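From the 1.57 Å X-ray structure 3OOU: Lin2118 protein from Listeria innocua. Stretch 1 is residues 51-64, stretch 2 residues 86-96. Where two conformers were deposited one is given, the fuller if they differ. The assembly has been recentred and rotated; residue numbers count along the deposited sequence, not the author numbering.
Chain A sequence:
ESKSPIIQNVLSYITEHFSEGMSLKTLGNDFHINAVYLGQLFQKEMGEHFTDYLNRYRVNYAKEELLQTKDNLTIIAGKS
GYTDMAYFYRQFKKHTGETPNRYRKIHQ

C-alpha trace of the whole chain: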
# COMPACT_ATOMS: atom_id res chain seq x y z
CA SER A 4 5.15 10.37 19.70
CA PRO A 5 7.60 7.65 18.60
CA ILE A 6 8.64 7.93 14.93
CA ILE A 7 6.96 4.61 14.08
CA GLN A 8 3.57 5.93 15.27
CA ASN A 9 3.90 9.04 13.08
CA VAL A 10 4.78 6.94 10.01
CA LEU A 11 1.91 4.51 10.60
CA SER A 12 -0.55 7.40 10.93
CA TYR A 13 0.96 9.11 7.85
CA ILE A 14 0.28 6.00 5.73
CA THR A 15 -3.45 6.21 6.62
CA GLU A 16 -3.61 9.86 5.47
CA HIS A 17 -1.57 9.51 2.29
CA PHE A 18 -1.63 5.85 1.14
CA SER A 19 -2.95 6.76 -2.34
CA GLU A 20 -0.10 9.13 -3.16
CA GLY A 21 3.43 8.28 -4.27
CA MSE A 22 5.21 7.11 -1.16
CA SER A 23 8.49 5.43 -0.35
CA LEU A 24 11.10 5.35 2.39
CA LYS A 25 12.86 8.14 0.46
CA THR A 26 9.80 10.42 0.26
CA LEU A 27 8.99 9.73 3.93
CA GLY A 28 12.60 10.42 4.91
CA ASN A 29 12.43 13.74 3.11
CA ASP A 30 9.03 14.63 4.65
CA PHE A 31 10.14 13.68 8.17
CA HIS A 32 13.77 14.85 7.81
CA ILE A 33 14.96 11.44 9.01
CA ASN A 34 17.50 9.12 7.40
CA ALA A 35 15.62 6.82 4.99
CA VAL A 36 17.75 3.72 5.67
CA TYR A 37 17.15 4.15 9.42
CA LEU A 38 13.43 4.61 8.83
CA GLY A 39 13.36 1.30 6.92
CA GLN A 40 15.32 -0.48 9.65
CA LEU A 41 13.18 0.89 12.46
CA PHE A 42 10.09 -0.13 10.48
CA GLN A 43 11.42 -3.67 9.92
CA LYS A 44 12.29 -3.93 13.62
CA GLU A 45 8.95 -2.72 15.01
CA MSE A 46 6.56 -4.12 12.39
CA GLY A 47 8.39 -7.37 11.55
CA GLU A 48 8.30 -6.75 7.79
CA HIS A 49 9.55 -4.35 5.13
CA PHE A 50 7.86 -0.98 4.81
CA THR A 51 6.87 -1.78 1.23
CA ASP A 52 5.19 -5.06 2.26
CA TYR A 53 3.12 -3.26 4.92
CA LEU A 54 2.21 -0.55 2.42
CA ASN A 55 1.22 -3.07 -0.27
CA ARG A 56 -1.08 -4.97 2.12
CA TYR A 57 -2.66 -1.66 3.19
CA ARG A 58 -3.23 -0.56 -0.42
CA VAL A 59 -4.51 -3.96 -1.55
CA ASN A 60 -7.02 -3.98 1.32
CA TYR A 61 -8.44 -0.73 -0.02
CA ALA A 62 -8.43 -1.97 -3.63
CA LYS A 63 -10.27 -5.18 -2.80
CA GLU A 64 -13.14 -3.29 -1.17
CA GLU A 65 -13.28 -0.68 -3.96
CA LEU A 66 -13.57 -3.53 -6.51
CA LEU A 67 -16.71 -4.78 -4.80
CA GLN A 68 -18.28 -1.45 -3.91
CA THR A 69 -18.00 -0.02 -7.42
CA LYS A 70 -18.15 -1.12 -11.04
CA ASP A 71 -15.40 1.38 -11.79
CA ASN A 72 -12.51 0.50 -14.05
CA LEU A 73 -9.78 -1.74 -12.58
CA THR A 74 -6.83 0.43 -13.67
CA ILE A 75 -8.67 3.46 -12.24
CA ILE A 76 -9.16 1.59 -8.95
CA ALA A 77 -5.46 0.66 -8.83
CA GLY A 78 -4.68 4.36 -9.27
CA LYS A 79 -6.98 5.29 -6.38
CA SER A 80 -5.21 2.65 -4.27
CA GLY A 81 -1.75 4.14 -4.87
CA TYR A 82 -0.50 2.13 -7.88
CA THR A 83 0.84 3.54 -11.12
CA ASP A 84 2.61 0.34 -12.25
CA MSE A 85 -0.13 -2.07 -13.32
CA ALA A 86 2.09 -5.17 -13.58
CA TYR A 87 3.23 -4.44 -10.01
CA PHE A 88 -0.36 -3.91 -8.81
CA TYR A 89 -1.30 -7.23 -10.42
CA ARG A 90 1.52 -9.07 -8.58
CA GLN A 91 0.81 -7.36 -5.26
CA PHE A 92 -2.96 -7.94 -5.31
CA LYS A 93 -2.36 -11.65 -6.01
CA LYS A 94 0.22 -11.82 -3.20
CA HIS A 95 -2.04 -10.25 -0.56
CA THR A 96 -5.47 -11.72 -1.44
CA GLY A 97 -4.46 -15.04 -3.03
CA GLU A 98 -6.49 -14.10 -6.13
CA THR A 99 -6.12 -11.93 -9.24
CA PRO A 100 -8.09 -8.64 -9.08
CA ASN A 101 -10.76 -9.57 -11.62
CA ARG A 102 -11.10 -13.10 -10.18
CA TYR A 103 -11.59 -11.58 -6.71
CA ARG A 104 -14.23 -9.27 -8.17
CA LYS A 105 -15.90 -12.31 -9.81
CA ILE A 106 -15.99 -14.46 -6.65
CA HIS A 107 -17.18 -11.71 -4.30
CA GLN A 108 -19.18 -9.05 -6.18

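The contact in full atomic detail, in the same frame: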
# COMPACT_ATOMS: atom_id res chain seq x y z
N THR A 51 7.63 -1.61 2.47
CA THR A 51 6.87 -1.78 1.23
C THR A 51 5.84 -2.91 1.32
O THR A 51 4.77 -2.81 0.72
CB THR A 51 7.76 -1.96 -0.02
OG1 THR A 51 8.53 -3.16 0.09
CG2 THR A 51 8.69 -0.76 -0.21
N ASP A 52 6.15 -3.96 2.08
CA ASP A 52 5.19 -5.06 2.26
C ASP A 52 3.97 -4.62 3.09
O ASP A 52 2.83 -4.96 2.75
CB ASP A 52 5.87 -6.31 2.83
CG ASP A 52 6.88 -6.91 1.85
OD1 ASP A 52 6.54 -7.07 0.66
OD2 ASP A 52 8.02 -7.21 2.28
N TYR A 53 4.21 -3.84 4.14
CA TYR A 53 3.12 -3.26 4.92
C TYR A 53 2.27 -2.34 4.05
O TYR A 53 1.03 -2.40 4.08
CB TYR A 53 3.67 -2.47 6.11
CG TYR A 53 2.59 -1.79 6.94
CD1 TYR A 53 2.07 -2.41 8.08
CD2 TYR A 53 2.09 -0.54 6.58
CE1 TYR A 53 1.08 -1.80 8.83
CE2 TYR A 53 1.10 0.08 7.33
CZ TYR A 53 0.60 -0.56 8.46
OH TYR A 53 -0.38 0.03 9.22
N LEU A 54 2.92 -1.49 3.27
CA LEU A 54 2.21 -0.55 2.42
C LEU A 54 1.38 -1.25 1.34
O LEU A 54 0.23 -0.88 1.10
CB LEU A 54 3.17 0.48 1.81
CG LEU A 54 2.53 1.57 0.95
CD1 LEU A 54 1.49 2.40 1.72
CD2 LEU A 54 3.61 2.47 0.38
N ASN A 55 1.96 -2.28 0.72
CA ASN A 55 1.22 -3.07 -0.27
C ASN A 55 -0.02 -3.74 0.32
O ASN A 55 -1.09 -3.69 -0.29
CB ASN A 55 2.13 -4.10 -0.96
CG ASN A 55 2.96 -3.49 -2.08
OD1 ASN A 55 4.19 -3.60 -2.10
ND2 ASN A 55 2.29 -2.85 -3.02
N ARG A 56 0.09 -4.36 1.50
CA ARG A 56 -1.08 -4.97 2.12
C ARG A 56 -2.16 -3.91 2.38
O ARG A 56 -3.34 -4.15 2.12
CB ARG A 56 -0.72 -5.74 3.40
CG ARG A 56 -1.83 -6.69 3.85
CD ARG A 56 -1.49 -7.40 5.15
NE ARG A 56 -0.83 -6.49 6.08
CZ ARG A 56 0.47 -6.51 6.34
NH1 ARG A 56 1.25 -7.41 5.77
NH2 ARG A 56 0.98 -5.62 7.18
N TYR A 57 -1.74 -2.75 2.88
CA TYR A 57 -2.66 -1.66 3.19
C TYR A 57 -3.41 -1.20 1.93
O TYR A 57 -4.63 -1.07 1.93
CB TYR A 57 -1.90 -0.49 3.84
CG TYR A 57 -2.81 0.54 4.49
CD1 TYR A 57 -3.14 0.45 5.84
CD2 TYR A 57 -3.34 1.59 3.74
CE1 TYR A 57 -3.99 1.38 6.43
CE2 TYR A 57 -4.19 2.53 4.32
CZ TYR A 57 -4.50 2.42 5.67
OH TYR A 57 -5.35 3.34 6.25
N ARG A 58 -2.66 -1.00 0.85
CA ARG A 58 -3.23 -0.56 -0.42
C ARG A 58 -4.13 -1.61 -1.05
O ARG A 58 -5.19 -1.28 -1.58
CB ARG A 58 -2.10 -0.19 -1.37
CG ARG A 58 -1.41 1.11 -0.98
CD ARG A 58 -0.20 1.37 -1.85
NE ARG A 58 0.18 2.78 -1.78
CZ ARG A 58 1.28 3.30 -2.31
NH1 ARG A 58 2.16 2.51 -2.93
NH2 ARG A 58 1.51 4.61 -2.21
N VAL A 59 -3.71 -2.87 -0.99
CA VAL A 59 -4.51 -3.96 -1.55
C VAL A 59 -5.82 -4.11 -0.78
O VAL A 59 -6.86 -4.38 -1.38
CB VAL A 59 -3.71 -5.28 -1.64
CG1 VAL A 59 -4.62 -6.46 -1.94
CG2 VAL A 59 -2.62 -5.17 -2.70
N ASN A 60 -5.78 -3.91 0.53
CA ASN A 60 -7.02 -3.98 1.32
C ASN A 60 -8.03 -2.93 0.90
O ASN A 60 -9.22 -3.21 0.87
CB ASN A 60 -6.74 -3.94 2.82
CG ASN A 60 -6.28 -5.28 3.36
OD1 ASN A 60 -6.49 -6.32 2.73
ND2 ASN A 60 -5.64 -5.26 4.52
N TYR A 61 -7.56 -1.74 0.54
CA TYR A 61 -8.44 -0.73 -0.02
C TYR A 61 -8.98 -1.17 -1.38
O TYR A 61 -10.19 -1.11 -1.63
CB TYR A 61 -7.72 0.61 -0.15
CG TYR A 61 -8.66 1.70 -0.60
CD1 TYR A 61 -9.51 2.31 0.32
CD2 TYR A 61 -8.73 2.10 -1.93
CE1 TYR A 61 -10.38 3.29 -0.05
CE2 TYR A 61 -9.63 3.11 -2.32
CZ TYR A 61 -10.45 3.70 -1.35
OH TYR A 61 -11.35 4.69 -1.63
N ALA A 62 -8.07 -1.60 -2.26
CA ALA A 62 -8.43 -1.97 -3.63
C ALA A 62 -9.49 -3.05 -3.66
O ALA A 62 -10.43 -2.98 -4.46
CB ALA A 62 -7.19 -2.43 -4.40
N LYS A 63 -9.36 -4.04 -2.79
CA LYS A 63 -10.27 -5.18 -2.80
C LYS A 63 -11.69 -4.78 -2.39
O LYS A 63 -12.66 -5.36 -2.89
CB LYS A 63 -9.73 -6.35 -1.98
CG LYS A 63 -9.87 -6.26 -0.48
CD LYS A 63 -9.09 -7.39 0.17
CE LYS A 63 -9.41 -7.52 1.65
NZ LYS A 63 -8.49 -8.52 2.28
N GLU A 64 -11.82 -3.78 -1.52
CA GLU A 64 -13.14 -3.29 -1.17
C GLU A 64 -13.69 -2.41 -2.28
O GLU A 64 -14.87 -2.51 -2.62
CB GLU A 64 -13.12 -2.57 0.18
CG GLU A 64 -14.50 -2.14 0.66
CD GLU A 64 -15.42 -3.30 0.98
OE1 GLU A 64 -14.97 -4.46 0.96
OE2 GLU A 64 -16.60 -3.03 1.26
N ALA A 86 1.51 -3.84 -13.75
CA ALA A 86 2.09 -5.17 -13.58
C ALA A 86 2.39 -5.41 -12.10
O ALA A 86 2.12 -6.49 -11.57
CB ALA A 86 3.35 -5.33 -14.42
N TYR A 87 2.93 -4.38 -11.44
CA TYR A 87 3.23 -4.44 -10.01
C TYR A 87 1.96 -4.58 -9.18
O TYR A 87 1.90 -5.43 -8.30
CB TYR A 87 4.04 -3.20 -9.61
CG TYR A 87 4.53 -3.18 -8.18
CD1 TYR A 87 5.42 -4.14 -7.70
CD2 TYR A 87 4.13 -2.16 -7.31
CE1 TYR A 87 5.90 -4.10 -6.39
CE2 TYR A 87 4.60 -2.11 -6.00
CZ TYR A 87 5.47 -3.08 -5.55
OH TYR A 87 5.94 -3.02 -4.25
N PHE A 88 0.94 -3.77 -9.48
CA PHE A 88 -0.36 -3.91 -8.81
C PHE A 88 -0.88 -5.34 -8.93
O PHE A 88 -1.31 -5.94 -7.94
CB PHE A 88 -1.39 -2.93 -9.38
CG PHE A 88 -2.79 -3.19 -8.88
CD1 PHE A 88 -3.12 -2.98 -7.55
CD2 PHE A 88 -3.78 -3.64 -9.75
CE1 PHE A 88 -4.42 -3.22 -7.08
CE2 PHE A 88 -5.09 -3.88 -9.30
CZ PHE A 88 -5.40 -3.67 -7.96
N TYR A 89 -0.83 -5.88 -10.15
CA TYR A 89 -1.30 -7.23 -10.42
C TYR A 89 -0.60 -8.26 -9.52
O TYR A 89 -1.26 -9.09 -8.90
CB TYR A 89 -1.08 -7.55 -11.90
CG TYR A 89 -1.80 -8.77 -12.39
CD1 TYR A 89 -3.17 -8.75 -12.64
CD2 TYR A 89 -1.10 -9.95 -12.63
CE1 TYR A 89 -3.84 -9.88 -13.10
CE2 TYR A 89 -1.75 -11.09 -13.09
CZ TYR A 89 -3.12 -11.05 -13.32
OH TYR A 89 -3.75 -12.17 -13.79
N ARG A 90 0.73 -8.17 -9.43
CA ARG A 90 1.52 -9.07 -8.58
C ARG A 90 1.15 -8.91 -7.11
O ARG A 90 0.93 -9.89 -6.39
CB ARG A 90 3.01 -8.80 -8.74
CG ARG A 90 3.63 -9.36 -10.01
CD ARG A 90 5.16 -9.32 -9.96
NE ARG A 90 5.70 -7.96 -9.88
CZ ARG A 90 5.90 -7.16 -10.92
NH1 ARG A 90 5.60 -7.55 -12.16
NH2 ARG A 90 6.40 -5.95 -10.73
N GLN A 91 1.06 -7.66 -6.67
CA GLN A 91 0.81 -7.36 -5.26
C GLN A 91 -0.59 -7.75 -4.79
O GLN A 91 -0.75 -8.24 -3.67
CB GLN A 91 1.10 -5.88 -4.98
CG GLN A 91 2.59 -5.53 -5.04
CD GLN A 91 3.43 -6.35 -4.08
OE1 GLN A 91 3.02 -6.60 -2.94
NE2 GLN A 91 4.60 -6.77 -4.53
N PHE A 92 -1.59 -7.54 -5.64
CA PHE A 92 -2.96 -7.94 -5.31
C PHE A 92 -3.03 -9.46 -5.15
O PHE A 92 -3.63 -9.95 -4.19
CB PHE A 92 -3.95 -7.47 -6.39
CG PHE A 92 -5.39 -7.53 -5.95
CD1 PHE A 92 -6.02 -6.41 -5.43
CD2 PHE A 92 -6.11 -8.72 -6.04
CE1 PHE A 92 -7.36 -6.46 -5.02
CE2 PHE A 92 -7.44 -8.78 -5.62
CZ PHE A 92 -8.06 -7.65 -5.12
N LYS A 93 -2.41 -10.18 -6.07
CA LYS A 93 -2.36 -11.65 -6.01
C LYS A 93 -1.67 -12.12 -4.73
O LYS A 93 -2.16 -13.03 -4.06
CB LYS A 93 -1.66 -12.22 -7.25
CG LYS A 93 -1.44 -13.73 -7.25
CD LYS A 93 -2.74 -14.51 -7.32
CE LYS A 93 -2.49 -16.01 -7.28
NZ LYS A 93 -3.75 -16.79 -7.31
N LYS A 94 -0.56 -11.47 -4.39
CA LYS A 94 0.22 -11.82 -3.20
C LYS A 94 -0.60 -11.67 -1.91
O LYS A 94 -0.55 -12.55 -1.03
CB LYS A 94 1.49 -10.97 -3.14
CG LYS A 94 2.35 -11.20 -1.90
CD LYS A 94 3.58 -10.31 -1.90
CE LYS A 94 4.48 -10.64 -0.72
NZ LYS A 94 5.55 -9.63 -0.53
N HIS A 95 -1.37 -10.60 -1.81
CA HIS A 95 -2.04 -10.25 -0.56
C HIS A 95 -3.49 -10.74 -0.41
O HIS A 95 -4.03 -10.75 0.70
CB HIS A 95 -1.90 -8.75 -0.27
CG HIS A 95 -0.51 -8.35 0.13
ND1 HIS A 95 0.01 -8.63 1.38
CD2 HIS A 95 0.47 -7.73 -0.56
CE1 HIS A 95 1.25 -8.18 1.44
NE2 HIS A 95 1.56 -7.63 0.28
N THR A 96 -4.11 -11.16 -1.51
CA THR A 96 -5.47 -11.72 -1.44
C THR A 96 -5.52 -13.20 -1.82
O THR A 96 -6.50 -13.89 -1.50
CB THR A 96 -6.49 -10.98 -2.34
OG1 THR A 96 -6.22 -11.24 -3.72
CG2 THR A 96 -6.49 -9.47 -2.07
O HOH W 1 4.09 -6.91 -0.55

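Two helices of one chain, residues 51-64 and 86-96, cross almost at right angles (88° between their N-to-C directions), with axes 9.4 Å apart at closest approach and 584 Å² buried between them, both sides summed. Contact along stretch 1 recurs at spacings of three and four residues, the repeat of one helix face: D52, N55 and R56, V59, then A62 and K63. The backbones come nearest at V59 and F92, whose CA atoms lie 5.7 Å apart.

D52 opens the contact at its polar end. Its CA-to-CB bond points sideways, but chi1 in the m well brings the carboxylate nearer to stretch 2, where OD1 forms a salt bridge with K94 NZ at 3.0 Å; the hydrogen bond within it is weak. K94 reaches this point fully extended, all four chi angles t, so that an exposed lysine spans the gap with its methylene chain and delivers its charge to the acid. Water 1 gathers the neighbouring polar groups: its oxygen is hydrogen-bonded to D52 OD1 (2.7 Å), Q91 OE1 (2.6 Å) and H95 NE2 (2.8 Å).

N55, one turn on, is buried and points toward stretch 2. Its side-chain amide is set among polar groups, near the Y87 hydroxyl and the Q91 amide, and the orientation of the N55 amide itself is open. Y87 starts sideways and uses the length of its ring to bring the hydroxyl to this site. The neighbouring R56 contributes its aliphatic base: CB lies over one face of the H95 ring, 3.9 Å from the ring centroid in a CH-pi contact, while its guanidinium NH1 and NH2 are hydrogen-bonded elsewhere in the structure. H95, with chi1 in the m well, is a knob seated among D52, N55, R56 and V59. Its imidazole suits a mixed setting, offering a face to carbon and NE2 to the water.

V59 is the reciprocal knob, set among Q91, F92, H95 and T96. Pointing toward stretch 2 and buried, this compact branched side chain fits where the helices run close: CG1 meets T96 CG2 at 3.5 Å, F92 CD1 at 3.8 Å and H95 CB at 3.9 Å, while CG2 approaches the backbone Q91 O at 3.7 Å. T96 turns its methyl to V59, while OG1 donates to F92 O within its own helix (2.9 Å).

A62 continues the apolar patch. Its side chain is a single methyl, CB, which points toward stretch 2 and lies at the edges of two buried rings, 3.9 Å from F88 CE1 and 4.1 Å from F92 CE1. Both phenylalanines leave their helix sideways with chi1 in the t well, and their ring ends come nearer to stretch 1. K63 closes the contact with its hydrocarbon portion, CB 3.8 Å from F92 CZ and CD 4.0 Å from T96 CG2. Its ammonium turns to its own helix, NZ donating to N60 OD1 at 3.0 Å.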